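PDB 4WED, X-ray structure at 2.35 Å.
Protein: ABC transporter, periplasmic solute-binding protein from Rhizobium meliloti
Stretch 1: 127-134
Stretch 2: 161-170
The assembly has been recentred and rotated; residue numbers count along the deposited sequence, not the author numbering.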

ATOM      1  N   GLN A 127      -1.743  21.304   7.751  1.00 98.59           N
ATOM      2  CA  GLN A 127      -1.447  19.955   8.267  1.00 97.19           C
ATOM      3  C   GLN A 127      -1.719  18.828   7.268  1.00 93.17           C
ATOM      4  O   GLN A 127      -1.191  17.749   7.445  1.00 94.56           O
ATOM      5  CB  GLN A 127      -2.212  19.664   9.575  1.00 96.22           C
ATOM      6  N   PHE A 128      -2.542  19.067   6.242  1.00 94.61           N
ATOM      7  CA  PHE A 128      -2.786  18.071   5.176  1.00 91.10           C
ATOM      8  C   PHE A 128      -2.194  18.445   3.835  1.00 87.36           C
ATOM      9  O   PHE A 128      -2.670  17.969   2.810  1.00 86.25           O
ATOM     10  CB  PHE A 128      -4.282  17.846   5.001  1.00 90.80           C
ATOM     11  CG  PHE A 128      -4.962  17.466   6.271  1.00 95.14           C
ATOM     12  CD1 PHE A 128      -4.777  16.203   6.806  1.00 96.12           C
ATOM     13  CD2 PHE A 128      -5.740  18.380   6.956  1.00101.35           C
ATOM     14  CE1 PHE A 128      -5.382  15.845   7.994  1.00 98.57           C
ATOM     15  CE2 PHE A 128      -6.355  18.032   8.141  1.00103.73           C
ATOM     16  CZ  PHE A 128      -6.176  16.762   8.658  1.00104.92           C
ATOM     17  N   SER A 129      -1.156  19.278   3.841  1.00 85.09           N
ATOM     18  CA  SER A 129      -0.514  19.721   2.597  1.00 83.84           C
ATOM     19  C   SER A 129       0.136  18.557   1.821  1.00 76.88           C
ATOM     20  O   SER A 129       0.318  18.659   0.605  1.00 72.94           O
ATOM     21  CB  SER A 129       0.509  20.836   2.872  1.00 86.12           C
ATOM     22  OG  SER A 129       1.452  20.439   3.855  1.00 89.23           O
ATOM     23  N   TRP A 130       0.437  17.449   2.510  1.00 72.98           N
ATOM     24  CA  TRP A 130       1.022  16.242   1.853  1.00 74.32           C
ATOM     25  C   TRP A 130       0.066  15.581   0.852  1.00 69.14           C
ATOM     26  O   TRP A 130       0.476  14.790   0.013  1.00 63.37           O
ATOM     27  CB  TRP A 130       1.519  15.205   2.885  1.00 76.01           C
ATOM     28  CG  TRP A 130       0.426  14.636   3.726  1.00 76.73           C
ATOM     29  CD1 TRP A 130      -0.057  15.149   4.889  1.00 79.89           C
ATOM     30  CD2 TRP A 130      -0.342  13.453   3.458  1.00 77.01           C
ATOM     31  NE1 TRP A 130      -1.076  14.368   5.359  1.00 80.88           N
ATOM     32  CE2 TRP A 130      -1.276  13.324   4.499  1.00 73.38           C
ATOM     33  CE3 TRP A 130      -0.323  12.488   2.433  1.00 72.01           C
ATOM     34  CZ2 TRP A 130      -2.174  12.276   4.561  1.00 74.11           C
ATOM     35  CZ3 TRP A 130      -1.211  11.450   2.491  1.00 69.09           C
ATOM     36  CH2 TRP A 130      -2.127  11.340   3.548  1.00 72.03           C
HETATM   37  N   MSE A 131      -1.186  15.984   0.901  1.00 67.48           N
HETATM   38  CA  MSE A 131      -2.156  15.468  -0.009  1.00 66.55           C
HETATM   39  C   MSE A 131      -2.460  16.492  -1.030  1.00 64.47           C
HETATM   40  O   MSE A 131      -2.725  17.650  -0.694  1.00 66.62           O
HETATM   41  CB  MSE A 131      -3.419  15.244   0.757  1.00 72.69           C
HETATM   42  CG  MSE A 131      -3.527  13.778   1.071  1.00 83.24           C
HETATM   43 SE   MSE A 131      -5.204  13.730   2.029  1.00100.13          SE
HETATM   44  CE  MSE A 131      -6.418  13.232   0.584  1.00 85.08           C
ATOM     45  N   ASN A 132      -2.429  16.084  -2.282  1.00 60.53           N
ATOM     46  CA  ASN A 132      -2.572  17.002  -3.391  1.00 61.67           C
ATOM     47  C   ASN A 132      -3.918  17.732  -3.442  1.00 59.33           C
ATOM     48  O   ASN A 132      -3.951  18.886  -3.829  1.00 62.54           O
ATOM     49  CB  ASN A 132      -2.226  16.302  -4.695  1.00 60.75           C
ATOM     50  CG  ASN A 132      -0.735  16.102  -4.836  1.00 65.82           C
ATOM     51  OD1 ASN A 132       0.032  17.031  -4.604  1.00 69.64           O
ATOM     52  ND2 ASN A 132      -0.308  14.891  -5.164  1.00 67.10           N
ATOM     53  N   CYS A 133      -5.007  17.089  -3.039  1.00 55.42           N
ATOM     54  CA  CYS A 133      -6.317  17.724  -3.126  1.00 57.31           C
ATOM     55  C   CYS A 133      -6.481  18.774  -2.060  1.00 58.63           C
ATOM     56  O   CYS A 133      -7.021  19.805  -2.358  1.00 61.70           O
ATOM     57  CB  CYS A 133      -7.489  16.749  -3.116  1.00 55.67           C
ATOM     58  SG  CYS A 133      -7.600  15.742  -1.668  1.00 59.00           S
ATOM     59  N   SER A 134      -5.969  18.555  -0.859  1.00 59.71           N
ATOM     60  CA  SER A 134      -5.973  19.610   0.150  1.00 62.94           C
ATOM     61  C   SER A 134      -5.093  20.794  -0.276  1.00 63.53           C
ATOM     62  O   SER A 134      -5.519  21.926  -0.277  1.00 63.21           O
ATOM     63  CB  SER A 134      -5.468  19.091   1.498  1.00 63.72           C
ATOM     64  OG  SER A 134      -5.356  20.185   2.408  1.00 72.23           O
ATOM     65  N   GLN A 161      -8.478   8.795  -6.084  1.00 52.28           N
ATOM     66  CA  GLN A 161      -7.806   7.849  -5.201  1.00 53.63           C
ATOM     67  C   GLN A 161      -7.626   8.449  -3.761  1.00 52.31           C
ATOM     68  O   GLN A 161      -7.787   7.770  -2.743  1.00 51.19           O
ATOM     69  CB  GLN A 161      -6.444   7.463  -5.831  1.00 51.55           C
ATOM     70  CG  GLN A 161      -6.016   6.030  -5.614  1.00 54.67           C
ATOM     71  CD  GLN A 161      -4.958   5.566  -6.598  1.00 54.98           C
ATOM     72  OE1 GLN A 161      -5.220   5.467  -7.802  1.00 60.13           O
ATOM     73  NE2 GLN A 161      -3.766   5.286  -6.099  1.00 50.89           N
ATOM     74  N   GLU A 162      -7.226   9.715  -3.711  1.00 48.69           N
ATOM     75  CA  GLU A 162      -6.923  10.371  -2.466  1.00 50.56           C
ATOM     76  C   GLU A 162      -8.202  10.494  -1.673  1.00 51.34           C
ATOM     77  O   GLU A 162      -8.176  10.482  -0.439  1.00 49.84           O
ATOM     78  CB  GLU A 162      -6.339  11.767  -2.712  1.00 53.26           C
ATOM     79  CG  GLU A 162      -4.852  11.812  -3.057  1.00 57.79           C
ATOM     80  CD  GLU A 162      -4.247  13.243  -3.021  1.00 67.34           C
ATOM     81  OE1 GLU A 162      -4.986  14.247  -2.782  1.00 71.15           O
ATOM     82  OE2 GLU A 162      -3.006  13.386  -3.216  1.00 70.21           O
ATOM     83  N   LEU A 163      -9.325  10.629  -2.387  1.00 49.71           N
ATOM     84  CA  LEU A 163     -10.600  10.839  -1.737  1.00 49.42           C
ATOM     85  C   LEU A 163     -11.155   9.519  -1.197  1.00 47.08           C
ATOM     86  O   LEU A 163     -12.180   9.515  -0.500  1.00 45.57           O
ATOM     87  CB  LEU A 163     -11.615  11.475  -2.696  1.00 49.54           C
ATOM     88  CG  LEU A 163     -11.391  12.959  -3.128  1.00 56.39           C
ATOM     89  CD1 LEU A 163     -12.327  13.385  -4.257  1.00 57.19           C
ATOM     90  CD2 LEU A 163     -11.509  13.922  -1.978  1.00 58.05           C
ATOM     91  N   SER A 164     -10.523   8.410  -1.572  1.00 43.63           N
ATOM     92  CA  SER A 164     -10.848   7.094  -1.001  1.00 45.00           C
ATOM     93  C   SER A 164     -10.169   6.871   0.360  1.00 47.60           C
ATOM     94  O   SER A 164     -10.501   5.942   1.001  1.00 44.62           O
ATOM     95  CB  SER A 164     -10.453   5.985  -1.927  1.00 45.35           C
ATOM     96  OG  SER A 164      -9.034   5.832  -1.950  1.00 43.82           O
ATOM     97  N   TYR A 165      -9.277   7.750   0.825  1.00 49.90           N
ATOM     98  CA  TYR A 165      -8.486   7.424   2.005  1.00 53.64           C
ATOM     99  C   TYR A 165      -9.343   7.297   3.263  1.00 55.62           C
ATOM    100  O   TYR A 165     -10.466   7.803   3.332  1.00 53.36           O
ATOM    101  CB  TYR A 165      -7.436   8.501   2.286  1.00 55.41           C
ATOM    102  CG  TYR A 165      -6.277   8.599   1.343  1.00 53.60           C
ATOM    103  CD1 TYR A 165      -6.190   7.822   0.183  1.00 52.94           C
ATOM    104  CD2 TYR A 165      -5.286   9.558   1.569  1.00 54.34           C
ATOM    105  CE1 TYR A 165      -5.140   7.990  -0.702  1.00 53.28           C
ATOM    106  CE2 TYR A 165      -4.227   9.717   0.692  1.00 52.44           C
ATOM    107  CZ  TYR A 165      -4.168   8.951  -0.442  1.00 53.14           C
ATOM    108  OH  TYR A 165      -3.098   9.116  -1.284  1.00 58.44           O
ATOM    109  N   THR A 166      -8.767   6.633   4.252  1.00 59.34           N
ATOM    110  CA  THR A 166      -9.444   6.371   5.510  1.00 61.67           C
ATOM    111  C   THR A 166      -9.533   7.714   6.198  1.00 59.47           C
ATOM    112  O   THR A 166     -10.560   8.074   6.689  1.00 56.22           O
ATOM    113  CB  THR A 166      -8.735   5.291   6.369  1.00 61.50           C
ATOM    114  OG1 THR A 166      -8.858   4.006   5.717  1.00 62.93           O
ATOM    115  CG2 THR A 166      -9.387   5.172   7.781  1.00 62.52           C
ATOM    116  N   ARG A 167      -8.455   8.475   6.197  1.00 63.42           N
ATOM    117  CA  ARG A 167      -8.474   9.818   6.759  1.00 65.06           C
ATOM    118  C   ARG A 167      -7.617  10.711   5.885  1.00 62.22           C
ATOM    119  O   ARG A 167      -6.692  10.218   5.265  1.00 59.48           O
ATOM    120  CB  ARG A 167      -7.904   9.793   8.168  1.00 66.67           C
ATOM    121  CG  ARG A 167      -6.471   9.318   8.216  1.00 68.84           C
ATOM    122  CD  ARG A 167      -5.826   9.593   9.553  1.00 75.80           C
ATOM    123  NE  ARG A 167      -6.239   8.611  10.537  1.00 73.55           N
ATOM    124  CZ  ARG A 167      -5.410   7.905  11.286  1.00 71.83           C
ATOM    125  NH1 ARG A 167      -4.107   8.066  11.183  1.00 69.42           N
ATOM    126  NH2 ARG A 167      -5.899   7.037  12.137  1.00 72.79           N
ATOM    127  N   PRO A 168      -7.884  12.014   5.825  1.00 64.46           N
ATOM    128  CA  PRO A 168      -8.948  12.719   6.552  1.00 63.56           C
ATOM    129  C   PRO A 168     -10.241  12.911   5.768  1.00 59.23           C
ATOM    130  O   PRO A 168     -11.086  13.727   6.120  1.00 61.88           O
ATOM    131  CB  PRO A 168      -8.328  14.092   6.737  1.00 64.37           C
ATOM    132  CG  PRO A 168      -7.626  14.316   5.450  1.00 64.67           C
ATOM    133  CD  PRO A 168      -7.044  12.972   5.081  1.00 66.06           C
ATOM    134  N   THR A 169     -10.417  12.108   4.745  1.00 57.08           N
ATOM    135  CA  THR A 169     -11.434  12.351   3.744  1.00 58.73           C
ATOM    136  C   THR A 169     -12.851  11.877   4.036  1.00 58.05           C
ATOM    137  O   THR A 169     -13.655  11.768   3.098  1.00 58.22           O
ATOM    138  CB  THR A 169     -10.985  11.641   2.469  1.00 54.53           C
ATOM    139  OG1 THR A 169     -10.571  10.306   2.807  1.00 56.57           O
ATOM    140  CG2 THR A 169      -9.835  12.381   1.905  1.00 54.81           C
ATOM    141  N   ARG A 170     -13.176  11.575   5.285  1.00 55.78           N
ATOM    142  CA  ARG A 170     -14.466  10.942   5.550  1.00 56.19           C
ATOM    143  C   ARG A 170     -15.357  11.813   6.385  1.00 54.12           C
ATOM    144  O   ARG A 170     -14.910  12.842   6.866  1.00 61.65           O
ATOM    145  CB  ARG A 170     -14.265   9.547   6.119  1.00 57.28           C
ATOM    146  CG  ARG A 170     -13.317   8.750   5.225  1.00 58.45           C
ATOM    147  CD  ARG A 170     -13.439   7.260   5.443  1.00 53.37           C
ATOM    148  NE  ARG A 170     -12.637   6.532   4.486  1.00 51.81           N
ATOM    149  CZ  ARG A 170     -12.638   5.199   4.384  1.00 55.00           C
ATOM    150  NH1 ARG A 170     -13.397   4.452   5.204  1.00 52.96           N
ATOM    151  NH2 ARG A 170     -11.878   4.601   3.472  1.00 53.84           N
TER

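Stretch 2 opens in a helix that begins earlier in the chain. Gln161 lies on this helix but does not reach stretch 1; Gln161 O accepts a backbone hydrogen bond from Ser164 N at 3.0 Å and a very short one from Ser164 OG at 2.4 Å.

Glu162 makes the two hydrogen bonds that cross between the stretches. Its CA-to-CB bond points toward stretch 1, and with chi1 at m and chi2 at t the side chain extends to place its carboxylate at the start of the helix that opens at Asn132. Backbone amides at the start of a helix have no carbonyl of a preceding turn to bind, and here the two carboxylate oxygens fill that role for successive residues: Asn132 N donates to Glu162 OE2 at 2.9 Å, and Cys133 N donates to Glu162 OE1, also at 2.9 Å, with N-H...O angles of 149° and 154°. The acceptors thus come from a residue 30 or so positions further along the chain, while Met131 occupies the N-cap position itself. The CA-to-CB bond of Cys133 points toward stretch 2, and Cys133 SG lies 3.2 Å from Glu162 OE1.

The backbone of Glu162 is engaged as well. Glu162 O accepts a hydrogen bond from Tyr165 N at 3.2 Å, within the type I turn from Glu162 to Tyr165, and Met131 CE packs 3.4 Å from the same Glu162 O. Met131 CE, the selenomethionine methyl, is also 3.6 Å from Glu162 CB, so it rests against both the main chain and the base of the side chain. Next along, Leu163 contributes a looser apolar contact, Leu163 CD2 lying 4.3 Å from Cys133 SG. Ser164 makes no contact with stretch 1.

The CA-to-CB bond of Tyr165 points toward stretch 1, and its ring meets two side chains there. Tyr165 CE2 is 3.9 Å from Trp130 CH2, and Tyr165 CD2 is 4.0 Å from Met131 CE; both neighbours approach the ring obliquely. Met131 SE is 5.2 Å from the Tyr165 ring centroid and 60° off the ring normal, again an oblique approach. Thr166 is out of reach, and Arg167 makes no contact.

Pro168, preceded by a cis peptide bond, packs against Phe128 and Met131. Pro168 CB lies 3.7 Å from Phe128 CE1, while Pro168 CG sits over one face of the Phe128 ring, 4.0 Å from the centroid and 27° off the normal, a CH-pi arrangement. Pro168 CD, meanwhile, is 3.6 Å from Met131 SE, so the proline ring touches both side chains. Thr169 adds a smaller contact, Thr169 CG2 being 3.8 Å from Met131 CE.

Arg170 does not reach stretch 1 but braces the loop from within, Arg170 NE donating to Tyr165 O at 2.8 Å and Arg170 NH2 to Ser164 O at 3.1 Å. Across the contact as a whole, Met131 contacts Glu162, Tyr165, Pro168 and Thr169.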